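Local coordinates for glycosylation Associate Protein 2 (Streptococcus agalactiae serotype V, PDB 6OYC), which probably serves, with its Gap1 and Gap3 partners, in the glycosylation and accessory Sec export of a serine-rich surface glycoprotein, and resembles an alpha/beta hydrolase in family, at residues Arg201-Leu206 against Ala241-Ala246; Ser61-Thr66 against Tyr84-Pro89; Ile277-His282 against Ser340-Gln345; Gly267-Gly272 against Glu283-Phe288. All coordinates share one frame; numbering follows the deposited sequence.

Contact 1: residues Arg201-Leu206 against Ala241-Ala246; sequences RLVISL and AVKLFA
Ala-241 opens the pairing against Ser-205: its N-H bonds to Ser-205 O, and its own O accepts from Ser-205 N, a hydrogen-bonded pair. Val-242 then turns to the buried face, where its CG1 meets Leu-202 CD1 diagonally at 3.8 Å. At Lys-243 the backbone makes a second hydrogen-bonded pair with Val-203, while the side chain bends at chi2 and chi3 and sends CE past Val-203 CG1 at 4.1 Å. Lys-243 NZ donates to Ser-205 OG at 2.9 Å. That hydroxyl is also hydrogen-bonded to Glu-218 of strand 215-222, whose carboxylate makes only a long, weak ion pair with NZ. Leu-244 returns to the buried face, and its CB lies 4.0 Å from Leu-202 CD1. Phe-245 closes the ladder against Arg-201: Phe-245 N reaches Arg-201 O at 2.7 Å, with an N-H...O angle of 177°. Phe-245 CG stands anti to its carbonyl carbon (chi1 -65°), and Phe-245 CE1 comes to 3.6 Å from Val-203 CG2, an oblique approach. The guanidinium of Arg-201 goes elsewhere, to a salt bridge with Glu-222. With the short strand axes 4.6 Å apart at 155°, and hydrogen-bonded pairs at Arg-201, Val-203 and Ser-205 separated by non-hydrogen-bonded ones, this is the regular ladder of two neighbouring inner strands of a five-stranded antiparallel sheet.

Contact 2: residues Ser61-Thr66 against Tyr84-Pro89; sequences SALLLT and YEVFYP
Leu-63 and Val-86, with Leu-64 and Phe-87, pair two parallel strands of a five-stranded parallel sheet; the short strand axes lie 4.8 Å apart at 18°. Three backbone bonds zigzag between them: Leu-63 N to Glu-85 O, Phe-87 N to Leu-63 O, and Leu-65 N to Phe-87 O. The middle one is the most bent, with an N-H...O angle of 144°. Packing is close on both faces. On one, Leu-65 CD1 meets Val-86 CG1 at 3.7 Å, and helix 96-104 lies against this face through Leu-102 and Phe-101. On the other, Leu-64 CD1 lies 3.9 Å from Phe-87 CB, the two side chains crossing at about a right angle, while Ala-62 CB approaches Phe-87 CE1 obliquely; the Phe-87 ring also packs edge-to-face with Phe-122. The end at Ser-61 and Glu-85, though buried, is less closely packed: just ahead of the first strand pair a water donates to Ser-61 O at 2.6 Å and, weakly, to Glu-85 OE2, while Glu-85 OE1 bonds to Glu-82 N. At the other end Pro-89 CD sits over one face of the Tyr-88 ring, offset toward the rim, and 3.3 Å from Leu-65 O.

Contact 3: residues Ile277-His282 against Ser340-Gln345; sequences IDAIGH and SKEYEQ
Asp-278 faces Ser-340 through its carboxylate, and each oxygen has a separate task. Asp-278 OD2 accepts from Ser-340 OG at 2.9 Å on its anti lone pair, the one turned away from OD1. Asp-278 OD1 points back into its own loop, where His-282 N meets it at 2.8 Å and Ile-280 N adds a weak bond. A water donates to OD2, accepts from Ser-340 N and, weakly, from His-282 ND1, tying the carboxylate to the helix start; His-282 NE2 is bonded to the hydroxyl of Tyr-157. Glu-342 lies alongside CA and CB of Asp-278: its CG is anti to the backbone N (chi1 177°), and the extended chain carries OE1 to 3.0 Å from Ala-279 N. That donor stands 44° out of the carboxylate plane; OE2 instead forms a salt bridge with Lys-346. Tyr-343 presents a ring edge, with His-282 O in the ring plane 3.6 Å from CD2; its hydroxyl goes to Glu-283. Ser-340 OG, besides donating to Asp-278, accepts from Tyr-343 N at 2.8 Å. It is thus a serine N-cap on helix 341-358, fixed by an aspartate from the type I turn Asp-278 to Gly-281 that joins strands 274-277 and 283-289.

Contact 4: residues Gly267-Gly272 against Glu283-Phe288; sequences GTFLLG and EFMTYF
The Tyr-287 ring takes Leu-270 CD1 over one face, 4.1 Å above its plane and offset toward the rim, while Leu-271 O lies at its edge, near the plane, 3.2 Å from CE1. Gly-272 C is at the edge as well. The two side chains of Leu-270 and Tyr-287 cross at about a right angle. A water extends the edge contact: it donates to Leu-271 O at 2.8 Å and pairs with Tyr-287 OH at 2.7 Å, so the same carbonyl oxygen meets both ring carbon and water. The second flat group, the Phe-269 ring, is approached obliquely by Met-285. Phe-269 CE2 lies 3.7 Å from Met-285 CG, and the bend at chi2 (78°) turns SD toward Phe-269 CE2. The sulfur of Met-285 stands 5.0 Å from the Phe-269 ring centroid, 68° off the normal, a Met-aromatic contact of oblique geometry. Thr-268 CG2 also reaches Met-285 CG, at 3.6 Å. Direct bonds between the two segments' backbones are lacking; a further water links them, donating to Gly-272 O and accepting weakly from Phe-288 N. The loop meets the strand through the Met-285 and Tyr-287 side chains, its own backbone at Leu-271 and Gly-272, and two waters. Strand 283-289 runs between strands 274-277 and 323-327 in the mixed sheet, bonded through Phe-284 to His-276 and through Met-285 to Cys-327. Phe-284 and Phe-288 leave the strand away from the loop, and their side chains touch helix 341-358.

How the contacts relate
Contacts 2, 3 and 4 form a connected series, whereas contact 1 stands apart in its own antiparallel sheet, with nearest atoms about 13 Å from contact 4 and about 14 Å from contact 3. Contact 4 is the junction: Tyr-84 OH of contact 2 approaches Phe-288 O at 2.6 Å, a probable hydrogen bond, and Tyr-343 OH of contact 3 lies 2.8 Å from Glu-283 O. Centres are 18 Å apart for contacts 2 and 4, and 17 Å for contacts 3 and 4, which interleave along the chain. Strand 283-289 thus touches the loop before strand 86-89 through Phe-288 and the first turn of helix 341-358 through Glu-283. A glycerol, probably from crystallisation, lies about 5 Å from the Phe-87 side chain.

Contact 1: residues Arg201-Leu206 against Ala241-Ala246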
loop_
_atom_site.group_PDB
_atom_site.type_symbol
_atom_site.label_atom_id
_atom_site.label_comp_id
_atom_site.label_asym_id
_atom_site.label_seq_id
_atom_site.Cartn_x
_atom_site.Cartn_y
_atom_site.Cartn_z
ATOM N N ARG B 201 10.071 -19.124 16.780
ATOM C CA ARG B 201 10.555 -17.888 17.374
ATOM C C ARG B 201 11.547 -17.208 16.434
ATOM O O ARG B 201 12.498 -17.833 15.950
ATOM C CB ARG B 201 11.220 -18.136 18.732
ATOM C CG ARG B 201 11.889 -16.870 19.268
ATOM C CD ARG B 201 12.669 -17.113 20.551
ATOM N NE ARG B 201 11.774 -17.453 21.650
ATOM C CZ ARG B 201 12.092 -18.232 22.678
ATOM N NH1 ARG B 201 13.303 -18.766 22.784
ATOM N NH2 ARG B 201 11.182 -18.476 23.606
ATOM N N LEU B 202 11.340 -15.924 16.208
ATOM C CA LEU B 202 12.238 -15.104 15.415
ATOM C C LEU B 202 13.130 -14.301 16.353
ATOM O O LEU B 202 12.626 -13.597 17.231
ATOM C CB LEU B 202 11.423 -14.168 14.526
ATOM C CG LEU B 202 11.934 -13.784 13.153
ATOM C CD1 LEU B 202 12.197 -15.033 12.320
ATOM C CD2 LEU B 202 10.907 -12.886 12.496
ATOM N N VAL B 203 14.446 -14.406 16.175
ATOM C CA VAL B 203 15.410 -13.600 16.918
ATOM C C VAL B 203 16.014 -12.576 15.966
ATOM O O VAL B 203 16.463 -12.918 14.866
ATOM C CB VAL B 203 16.494 -14.466 17.581
ATOM C CG1 VAL B 203 17.536 -13.591 18.232
ATOM C CG2 VAL B 203 15.857 -15.401 18.595
ATOM N N ILE B 204 15.984 -11.316 16.372
ATOM C CA ILE B 204 16.359 -10.195 15.530
ATOM C C ILE B 204 17.424 -9.426 16.291
ATOM O O ILE B 204 17.159 -8.941 17.397
ATOM C CB ILE B 204 15.140 -9.307 15.208
ATOM C CG1 ILE B 204 14.073 -10.152 14.522
ATOM C CG2 ILE B 204 15.518 -8.100 14.320
ATOM C CD1 ILE B 204 12.733 -9.549 14.544
ATOM N N SER B 205 18.622 -9.332 15.706
ATOM C CA SER B 205 19.794 -8.723 16.337
ATOM C C SER B 205 20.220 -7.462 15.581
ATOM O O SER B 205 20.471 -7.508 14.367
ATOM C CB SER B 205 20.971 -9.717 16.389
ATOM O OG SER B 205 20.625 -10.956 16.998
ATOM N N LEU B 206 20.348 -6.351 16.303
ATOM C CA LEU B 206 20.741 -5.074 15.710
ATOM C C LEU B 206 22.262 -4.905 15.794
ATOM O O LEU B 206 22.814 -4.670 16.877
ATOM C CB LEU B 206 20.024 -3.928 16.410
ATOM C CG LEU B 206 20.384 -2.507 15.964
ATOM C CD1 LEU B 206 20.202 -2.341 14.454
ATOM C CD2 LEU B 206 19.527 -1.501 16.749
ATOM N N ALA B 241 20.298 -8.797 11.739
ATOM C CA ALA B 241 20.437 -10.214 11.423
ATOM C C ALA B 241 19.227 -10.963 11.967
ATOM O O ALA B 241 18.783 -10.706 13.092
ATOM C CB ALA B 241 21.719 -10.791 12.018
ATOM N N VAL B 242 18.681 -11.879 11.171
ATOM C CA VAL B 242 17.422 -12.540 11.500
ATOM C C VAL B 242 17.665 -14.033 11.556
ATOM O O VAL B 242 18.214 -14.601 10.603
ATOM C CB VAL B 242 16.319 -12.210 10.477
ATOM C CG1 VAL B 242 15.032 -12.963 10.817
ATOM C CG2 VAL B 242 16.072 -10.730 10.455
ATOM N N LYS B 243 17.284 -14.655 12.685
ATOM C CA LYS B 243 17.351 -16.096 12.911
ATOM C C LYS B 243 15.970 -16.614 13.303
ATOM O O LYS B 243 15.207 -15.927 13.983
ATOM C CB LYS B 243 18.357 -16.451 14.028
ATOM C CG LYS B 243 19.784 -15.991 13.765
ATOM C CD LYS B 243 20.503 -15.574 15.048
ATOM C CE LYS B 243 20.354 -14.073 15.330
ATOM N NZ LYS B 243 21.419 -13.603 16.285
ATOM N N LEU B 244 15.647 -17.832 12.890
ATOM C CA LEU B 244 14.391 -18.465 13.276
ATOM C C LEU B 244 14.689 -19.741 14.065
ATOM O O LEU B 244 15.547 -20.533 13.671
ATOM C CB LEU B 244 13.521 -18.757 12.048
ATOM C CG LEU B 244 12.140 -19.408 12.239
ATOM C CD1 LEU B 244 11.260 -19.117 11.081
ATOM C CD2 LEU B 244 12.276 -20.895 12.303
ATOM N N PHE B 245 14.015 -19.901 15.199
ATOM C CA PHE B 245 14.051 -21.100 16.023
ATOM C C PHE B 245 12.680 -21.768 15.987
ATOM O O PHE B 245 11.660 -21.115 15.739
ATOM C CB PHE B 245 14.410 -20.779 17.483
ATOM C CG PHE B 245 15.795 -20.234 17.668
ATOM C CD1 PHE B 245 16.124 -18.965 17.244
ATOM C CD2 PHE B 245 16.767 -20.982 18.305
ATOM C CE1 PHE B 245 17.414 -18.474 17.421
ATOM C CE2 PHE B 245 18.048 -20.486 18.488
ATOM C CZ PHE B 245 18.365 -19.235 18.042
ATOM N N ALA B 246 12.668 -23.076 16.231
ATOM C CA ALA B 246 11.444 -23.857 16.213
ATOM C C ALA B 246 11.538 -24.972 17.244
ATOM O O ALA B 246 12.623 -25.341 17.706
ATOM C CB ALA B 246 11.166 -24.462 14.833
#

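Contact 2: residues Ser61-Thr66 against Tyr84-Pro89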
loop_
_atom_site.group_PDB
_atom_site.type_symbol
_atom_site.label_atom_id
_atom_site.label_comp_id
_atom_site.label_asym_id
_atom_site.label_seq_id
_atom_site.Cartn_x
_atom_site.Cartn_y
_atom_site.Cartn_z
ATOM N N SER B 61 4.668 19.482 9.715
ATOM C CA SER B 61 4.328 18.110 9.369
ATOM C C SER B 61 3.048 17.613 10.033
ATOM O O SER B 61 2.494 16.585 9.608
ATOM C CB SER B 61 5.496 17.188 9.733
ATOM O OG SER B 61 6.541 17.337 8.799
ATOM N N ALA B 62 2.560 18.303 11.056
ATOM C CA ALA B 62 1.301 17.898 11.662
ATOM C C ALA B 62 0.634 19.091 12.326
ATOM O O ALA B 62 1.299 20.031 12.786
ATOM C CB ALA B 62 1.491 16.768 12.684
ATOM N N LEU B 63 -0.689 19.034 12.368
ATOM C CA LEU B 63 -1.513 19.964 13.128
ATOM C C LEU B 63 -2.114 19.182 14.286
ATOM O O LEU B 63 -2.871 18.229 14.069
ATOM C CB LEU B 63 -2.610 20.573 12.248
ATOM C CG LEU B 63 -3.683 21.408 12.966
ATOM C CD1 LEU B 63 -3.025 22.591 13.657
ATOM C CD2 LEU B 63 -4.795 21.876 11.988
ATOM N N LEU B 64 -1.783 19.575 15.506
ATOM C CA LEU B 64 -2.234 18.860 16.690
ATOM C C LEU B 64 -3.324 19.679 17.362
ATOM O O LEU B 64 -3.069 20.778 17.864
ATOM C CB LEU B 64 -1.082 18.579 17.653
ATOM C CG LEU B 64 -1.574 17.945 18.958
ATOM C CD1 LEU B 64 -2.348 16.649 18.691
ATOM C CD2 LEU B 64 -0.420 17.718 19.916
ATOM N N LEU B 65 -4.527 19.134 17.393
ATOM C CA LEU B 65 -5.683 19.824 17.953
ATOM C C LEU B 65 -6.000 19.178 19.297
ATOM O O LEU B 65 -6.387 18.007 19.355
ATOM C CB LEU B 65 -6.870 19.750 16.987
ATOM C CG LEU B 65 -6.642 20.404 15.616
ATOM C CD1 LEU B 65 -7.865 20.243 14.686
ATOM C CD2 LEU B 65 -6.275 21.879 15.773
ATOM N N THR B 66 -5.822 19.925 20.379
ATOM C CA THR B 66 -5.985 19.326 21.697
ATOM C C THR B 66 -7.307 19.667 22.375
ATOM O O THR B 66 -7.546 19.161 23.473
ATOM C CB THR B 66 -4.825 19.722 22.620
ATOM O OG1 THR B 66 -4.756 21.151 22.726
ATOM C CG2 THR B 66 -3.481 19.169 22.091
ATOM N N TYR B 84 -4.783 13.523 6.705
ATOM C CA TYR B 84 -4.038 12.665 7.636
ATOM C C TYR B 84 -2.939 13.390 8.399
ATOM O O TYR B 84 -2.262 12.760 9.221
ATOM C CB TYR B 84 -3.422 11.459 6.916
ATOM C CG TYR B 84 -4.461 10.661 6.189
ATOM C CD1 TYR B 84 -5.456 9.996 6.895
ATOM C CD2 TYR B 84 -4.470 10.591 4.804
ATOM C CE1 TYR B 84 -6.428 9.259 6.240
ATOM C CE2 TYR B 84 -5.435 9.866 4.144
ATOM C CZ TYR B 84 -6.427 9.209 4.871
ATOM O OH TYR B 84 -7.408 8.484 4.224
ATOM N N GLU B 85 -2.759 14.694 8.160
ATOM C CA GLU B 85 -1.797 15.480 8.923
ATOM C C GLU B 85 -2.413 16.118 10.153
ATOM O O GLU B 85 -1.721 16.831 10.882
ATOM C CB GLU B 85 -1.161 16.565 8.048
ATOM C CG GLU B 85 -0.219 16.003 6.991
ATOM C CD GLU B 85 0.544 17.087 6.229
ATOM O OE1 GLU B 85 0.242 18.293 6.407
ATOM O OE2 GLU B 85 1.432 16.718 5.431
ATOM N N VAL B 86 -3.695 15.894 10.403
ATOM C CA VAL B 86 -4.399 16.551 11.493
ATOM C C VAL B 86 -4.692 15.514 12.564
ATOM O O VAL B 86 -5.042 14.364 12.255
ATOM C CB VAL B 86 -5.688 17.230 10.983
ATOM C CG1 VAL B 86 -6.451 17.903 12.132
ATOM C CG2 VAL B 86 -5.318 18.244 9.909
ATOM N N PHE B 87 -4.544 15.919 13.827
ATOM C CA PHE B 87 -4.682 14.992 14.938
ATOM C C PHE B 87 -5.603 15.562 16.003
ATOM O O PHE B 87 -5.534 16.749 16.334
ATOM C CB PHE B 87 -3.293 14.663 15.512
ATOM C CG PHE B 87 -2.445 13.907 14.551
ATOM C CD1 PHE B 87 -1.750 14.576 13.544
ATOM C CD2 PHE B 87 -2.371 12.520 14.612
ATOM C CE1 PHE B 87 -0.982 13.879 12.615
ATOM C CE2 PHE B 87 -1.597 11.817 13.696
ATOM C CZ PHE B 87 -0.898 12.500 12.691
ATOM N N TYR B 88 -6.444 14.694 16.565
ATOM C CA TYR B 88 -7.557 15.131 17.387
ATOM C C TYR B 88 -7.879 14.004 18.360
ATOM O O TYR B 88 -7.749 12.831 17.986
ATOM C CB TYR B 88 -8.762 15.462 16.493
ATOM C CG TYR B 88 -10.015 15.933 17.205
ATOM C CD1 TYR B 88 -10.222 17.286 17.457
ATOM C CD2 TYR B 88 -11.010 15.032 17.590
ATOM C CE1 TYR B 88 -11.370 17.733 18.105
ATOM C CE2 TYR B 88 -12.172 15.472 18.239
ATOM C CZ TYR B 88 -12.343 16.826 18.485
ATOM O OH TYR B 88 -13.471 17.290 19.118
ATOM N N PRO B 89 -8.257 14.311 19.599
ATOM C CA PRO B 89 -8.395 13.246 20.600
ATOM C C PRO B 89 -9.467 12.242 20.210
ATOM O O PRO B 89 -10.544 12.605 19.722
ATOM C CB PRO B 89 -8.769 14.005 21.879
ATOM C CG PRO B 89 -8.290 15.388 21.640
ATOM C CD PRO B 89 -8.516 15.637 20.187
HETATM O O HOH W 1 3.184 15.624 7.317
#

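Contact 3: residues Ile277-His282 against Ser340-Gln345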
loop_
_atom_site.group_PDB
_atom_site.type_symbol
_atom_site.label_atom_id
_atom_site.label_comp_id
_atom_site.label_asym_id
_atom_site.label_seq_id
_atom_site.Cartn_x
_atom_site.Cartn_y
_atom_site.Cartn_z
ATOM N N ILE B 277 -5.484 -7.763 5.236
ATOM C CA ILE B 277 -4.830 -9.069 5.231
ATOM C C ILE B 277 -5.869 -10.177 5.359
ATOM O O ILE B 277 -6.934 -9.993 5.953
ATOM C CB ILE B 277 -3.773 -9.143 6.361
ATOM C CG1 ILE B 277 -2.824 -10.303 6.141
ATOM C CG2 ILE B 277 -4.420 -9.235 7.735
ATOM C CD1 ILE B 277 -1.491 -10.076 6.817
ATOM N N ASP B 278 -5.550 -11.339 4.805
ATOM C CA ASP B 278 -6.425 -12.501 4.869
ATOM C C ASP B 278 -5.818 -13.563 5.781
ATOM O O ASP B 278 -4.748 -13.372 6.358
ATOM C CB ASP B 278 -6.701 -13.036 3.461
ATOM C CG ASP B 278 -5.592 -13.922 2.919
ATOM O OD1 ASP B 278 -4.425 -13.839 3.379
ATOM O OD2 ASP B 278 -5.893 -14.709 1.988
ATOM N N ALA B 279 -6.503 -14.709 5.874
ATOM C CA ALA B 279 -6.136 -15.720 6.864
ATOM C C ALA B 279 -4.702 -16.207 6.706
ATOM O O ALA B 279 -4.073 -16.575 7.703
ATOM C CB ALA B 279 -7.086 -16.917 6.791
ATOM N N ILE B 280 -4.162 -16.237 5.484
ATOM C CA ILE B 280 -2.839 -16.818 5.284
ATOM C C ILE B 280 -1.743 -15.761 5.218
ATOM O O ILE B 280 -0.604 -16.091 4.898
ATOM C CB ILE B 280 -2.783 -17.730 4.045
ATOM C CG1 ILE B 280 -2.997 -16.939 2.752
ATOM C CG2 ILE B 280 -3.751 -18.906 4.188
ATOM C CD1 ILE B 280 -2.421 -17.651 1.508
ATOM N N GLY B 281 -2.044 -14.508 5.560
ATOM C CA GLY B 281 -1.022 -13.477 5.562
ATOM C C GLY B 281 -0.791 -12.814 4.226
ATOM O O GLY B 281 0.266 -12.204 4.023
ATOM N N HIS B 282 -1.739 -12.928 3.299
ATOM C CA HIS B 282 -1.685 -12.195 2.046
ATOM C C HIS B 282 -2.233 -10.799 2.271
ATOM O O HIS B 282 -3.341 -10.646 2.791
ATOM C CB HIS B 282 -2.501 -12.910 0.971
ATOM C CG HIS B 282 -1.774 -14.038 0.323
ATOM N ND1 HIS B 282 -2.259 -14.693 -0.787
ATOM C CD2 HIS B 282 -0.596 -14.635 0.632
ATOM C CE1 HIS B 282 -1.408 -15.643 -1.139
ATOM N NE2 HIS B 282 -0.391 -15.629 -0.293
ATOM N N SER B 340 -7.446 -15.627 -2.038
ATOM C CA SER B 340 -8.582 -16.210 -1.343
ATOM C C SER B 340 -9.830 -15.365 -1.572
ATOM O O SER B 340 -9.766 -14.199 -1.977
ATOM C CB SER B 340 -8.296 -16.347 0.155
ATOM O OG SER B 340 -8.538 -15.138 0.882
ATOM N N LYS B 341 -10.979 -15.982 -1.322
ATOM C CA LYS B 341 -12.233 -15.251 -1.398
ATOM C C LYS B 341 -12.262 -14.151 -0.366
ATOM O O LYS B 341 -12.818 -13.074 -0.621
ATOM C CB LYS B 341 -13.433 -16.183 -1.182
ATOM C CG LYS B 341 -13.720 -17.221 -2.297
ATOM C CD LYS B 341 -12.513 -18.157 -2.588
ATOM C CE LYS B 341 -11.987 -18.877 -1.310
ATOM N NZ LYS B 341 -10.563 -19.280 -1.420
ATOM N N GLU B 342 -11.701 -14.421 0.815
ATOM C CA GLU B 342 -11.535 -13.374 1.808
ATOM C C GLU B 342 -10.703 -12.234 1.247
ATOM O O GLU B 342 -11.082 -11.061 1.350
ATOM C CB GLU B 342 -10.879 -13.937 3.056
ATOM C CG GLU B 342 -10.620 -12.886 4.092
ATOM C CD GLU B 342 -9.824 -13.411 5.251
ATOM O OE1 GLU B 342 -9.382 -14.569 5.186
ATOM O OE2 GLU B 342 -9.639 -12.664 6.227
ATOM N N TYR B 343 -9.576 -12.570 0.606
ATOM C CA TYR B 343 -8.699 -11.538 0.064
ATOM C C TYR B 343 -9.443 -10.684 -0.956
ATOM O O TYR B 343 -9.486 -9.455 -0.842
ATOM C CB TYR B 343 -7.458 -12.194 -0.551
ATOM C CG TYR B 343 -6.396 -11.239 -1.054
ATOM C CD1 TYR B 343 -6.414 -10.773 -2.368
ATOM C CD2 TYR B 343 -5.344 -10.836 -0.228
ATOM C CE1 TYR B 343 -5.426 -9.912 -2.842
ATOM C CE2 TYR B 343 -4.360 -9.966 -0.689
ATOM C CZ TYR B 343 -4.404 -9.518 -1.990
ATOM O OH TYR B 343 -3.427 -8.676 -2.443
ATOM N N GLU B 344 -10.088 -11.332 -1.931
ATOM C CA GLU B 344 -10.708 -10.593 -3.025
ATOM C C GLU B 344 -11.949 -9.836 -2.564
ATOM O O GLU B 344 -12.162 -8.682 -2.958
ATOM C CB GLU B 344 -11.041 -11.546 -4.159
ATOM C CG GLU B 344 -9.825 -12.250 -4.702
ATOM C CD GLU B 344 -10.181 -13.227 -5.786
ATOM O OE1 GLU B 344 -11.384 -13.416 -6.035
ATOM O OE2 GLU B 344 -9.269 -13.823 -6.385
ATOM N N GLN B 345 -12.769 -10.451 -1.712
ATOM C CA GLN B 345 -13.917 -9.719 -1.190
ATOM C C GLN B 345 -13.475 -8.530 -0.340
ATOM O O GLN B 345 -14.202 -7.530 -0.239
ATOM C CB GLN B 345 -14.822 -10.650 -0.381
ATOM C CG GLN B 345 -16.052 -9.974 0.206
ATOM C CD GLN B 345 -16.980 -9.441 -0.875
ATOM O OE1 GLN B 345 -17.431 -10.192 -1.740
ATOM N NE2 GLN B 345 -17.254 -8.143 -0.839
HETATM O O HOH W 2 -5.062 -15.271 -0.593
#

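Contact 4: residues Gly267-Gly272 against Glu283-Phe288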
loop_
_atom_site.group_PDB
_atom_site.type_symbol
_atom_site.label_atom_id
_atom_site.label_comp_id
_atom_site.label_asym_id
_atom_site.label_seq_id
_atom_site.Cartn_x
_atom_site.Cartn_y
_atom_site.Cartn_z
ATOM N N GLY B 267 0.235 5.382 9.461
ATOM C CA GLY B 267 -0.092 4.989 8.103
ATOM C C GLY B 267 0.824 3.927 7.511
ATOM O O GLY B 267 2.042 3.932 7.733
ATOM N N THR B 268 0.245 3.020 6.733
ATOM C CA THR B 268 1.026 2.028 6.012
ATOM C C THR B 268 1.572 2.637 4.727
ATOM O O THR B 268 0.807 3.144 3.894
ATOM C CB THR B 268 0.168 0.800 5.697
ATOM O OG1 THR B 268 -0.318 0.225 6.923
ATOM C CG2 THR B 268 0.990 -0.239 4.937
ATOM N N PHE B 269 2.897 2.566 4.563
ATOM C CA PHE B 269 3.619 3.166 3.438
ATOM C C PHE B 269 3.500 4.682 3.505
ATOM O O PHE B 269 4.451 5.358 3.904
ATOM C CB PHE B 269 3.130 2.645 2.075
ATOM C CG PHE B 269 3.422 1.189 1.833
ATOM C CD1 PHE B 269 4.695 0.658 2.087
ATOM C CD2 PHE B 269 2.435 0.342 1.330
ATOM C CE1 PHE B 269 4.972 -0.695 1.843
ATOM C CE2 PHE B 269 2.702 -1.028 1.098
ATOM C CZ PHE B 269 3.969 -1.538 1.354
ATOM N N LEU B 270 2.341 5.226 3.140
ATOM C CA LEU B 270 2.092 6.656 3.235
ATOM C C LEU B 270 1.364 6.982 4.532
ATOM O O LEU B 270 0.770 6.109 5.169
ATOM C CB LEU B 270 1.269 7.143 2.039
ATOM C CG LEU B 270 1.940 6.883 0.686
ATOM C CD1 LEU B 270 0.924 7.032 -0.454
ATOM C CD2 LEU B 270 3.124 7.836 0.491
ATOM N N LEU B 271 1.430 8.256 4.913
ATOM C CA LEU B 271 0.603 8.786 5.985
ATOM C C LEU B 271 -0.874 8.573 5.654
ATOM O O LEU B 271 -1.362 9.021 4.608
ATOM C CB LEU B 271 0.917 10.272 6.167
ATOM C CG LEU B 271 0.477 10.977 7.450
ATOM C CD1 LEU B 271 1.192 10.438 8.688
ATOM C CD2 LEU B 271 0.686 12.472 7.319
ATOM N N GLY B 272 -1.586 7.861 6.526
ATOM C CA GLY B 272 -2.968 7.503 6.263
ATOM C C GLY B 272 -3.170 6.179 5.551
ATOM O O GLY B 272 -4.316 5.726 5.450
ATOM N N GLU B 283 -1.458 -9.784 1.886
ATOM C CA GLU B 283 -1.813 -8.396 2.115
ATOM C C GLU B 283 -2.168 -7.688 0.815
ATOM O O GLU B 283 -1.710 -8.063 -0.269
ATOM C CB GLU B 283 -0.673 -7.611 2.779
ATOM C CG GLU B 283 -0.023 -8.302 3.976
ATOM C CD GLU B 283 1.351 -7.716 4.314
ATOM O OE1 GLU B 283 1.482 -6.967 5.307
ATOM O OE2 GLU B 283 2.304 -8.000 3.569
ATOM N N PHE B 284 -2.991 -6.647 0.958
ATOM C CA PHE B 284 -3.005 -5.516 0.047
ATOM C C PHE B 284 -3.096 -4.258 0.890
ATOM O O PHE B 284 -3.484 -4.296 2.064
ATOM C CB PHE B 284 -4.165 -5.576 -0.990
ATOM C CG PHE B 284 -5.564 -5.515 -0.390
ATOM C CD1 PHE B 284 -6.199 -6.670 0.067
ATOM C CD2 PHE B 284 -6.267 -4.309 -0.335
ATOM C CE1 PHE B 284 -7.492 -6.613 0.593
ATOM C CE2 PHE B 284 -7.566 -4.245 0.185
ATOM C CZ PHE B 284 -8.175 -5.391 0.652
ATOM N N MET B 285 -2.727 -3.137 0.292
ATOM C CA MET B 285 -2.804 -1.863 0.985
ATOM C C MET B 285 -3.649 -0.886 0.178
ATOM O O MET B 285 -3.754 -0.989 -1.048
ATOM C CB MET B 285 -1.411 -1.274 1.236
ATOM C CG MET B 285 -0.675 -2.006 2.333
ATOM S SD MET B 285 -0.010 -3.553 1.740
ATOM C CE MET B 285 1.012 -3.998 3.161
ATOM N N THR B 286 -4.241 0.076 0.873
ATOM C CA THR B 286 -5.044 1.088 0.212
ATOM C C THR B 286 -4.663 2.453 0.748
ATOM O O THR B 286 -4.321 2.606 1.920
ATOM C CB THR B 286 -6.563 0.837 0.416
ATOM O OG1 THR B 286 -6.867 0.847 1.812
ATOM C CG2 THR B 286 -6.979 -0.510 -0.170
ATOM N N TYR B 287 -4.714 3.446 -0.129
ATOM C CA TYR B 287 -4.577 4.835 0.272
ATOM C C TYR B 287 -5.773 5.606 -0.261
ATOM O O TYR B 287 -6.171 5.420 -1.413
ATOM C CB TYR B 287 -3.280 5.453 -0.255
ATOM C CG TYR B 287 -3.190 6.908 0.130
ATOM C CD1 TYR B 287 -2.877 7.268 1.426
ATOM C CD2 TYR B 287 -3.480 7.914 -0.788
ATOM C CE1 TYR B 287 -2.817 8.572 1.801
ATOM C CE2 TYR B 287 -3.428 9.237 -0.426
ATOM C CZ TYR B 287 -3.096 9.559 0.873
ATOM O OH TYR B 287 -3.032 10.868 1.256
ATOM N N PHE B 288 -6.340 6.485 0.563
ATOM C CA PHE B 288 -7.562 7.182 0.174
ATOM C C PHE B 288 -7.483 8.660 0.533
ATOM O O PHE B 288 -7.176 9.003 1.678
ATOM C CB PHE B 288 -8.782 6.530 0.834
ATOM C CG PHE B 288 -10.051 7.346 0.747
ATOM C CD1 PHE B 288 -10.722 7.497 -0.464
ATOM C CD2 PHE B 288 -10.592 7.922 1.888
ATOM C CE1 PHE B 288 -11.913 8.235 -0.534
ATOM C CE2 PHE B 288 -11.780 8.650 1.829
ATOM C CZ PHE B 288 -12.442 8.808 0.613
HETATM O O HOH W 3 -0.767 11.008 2.769
HETATM O O HOH W 4 -6.168 5.689 3.254
#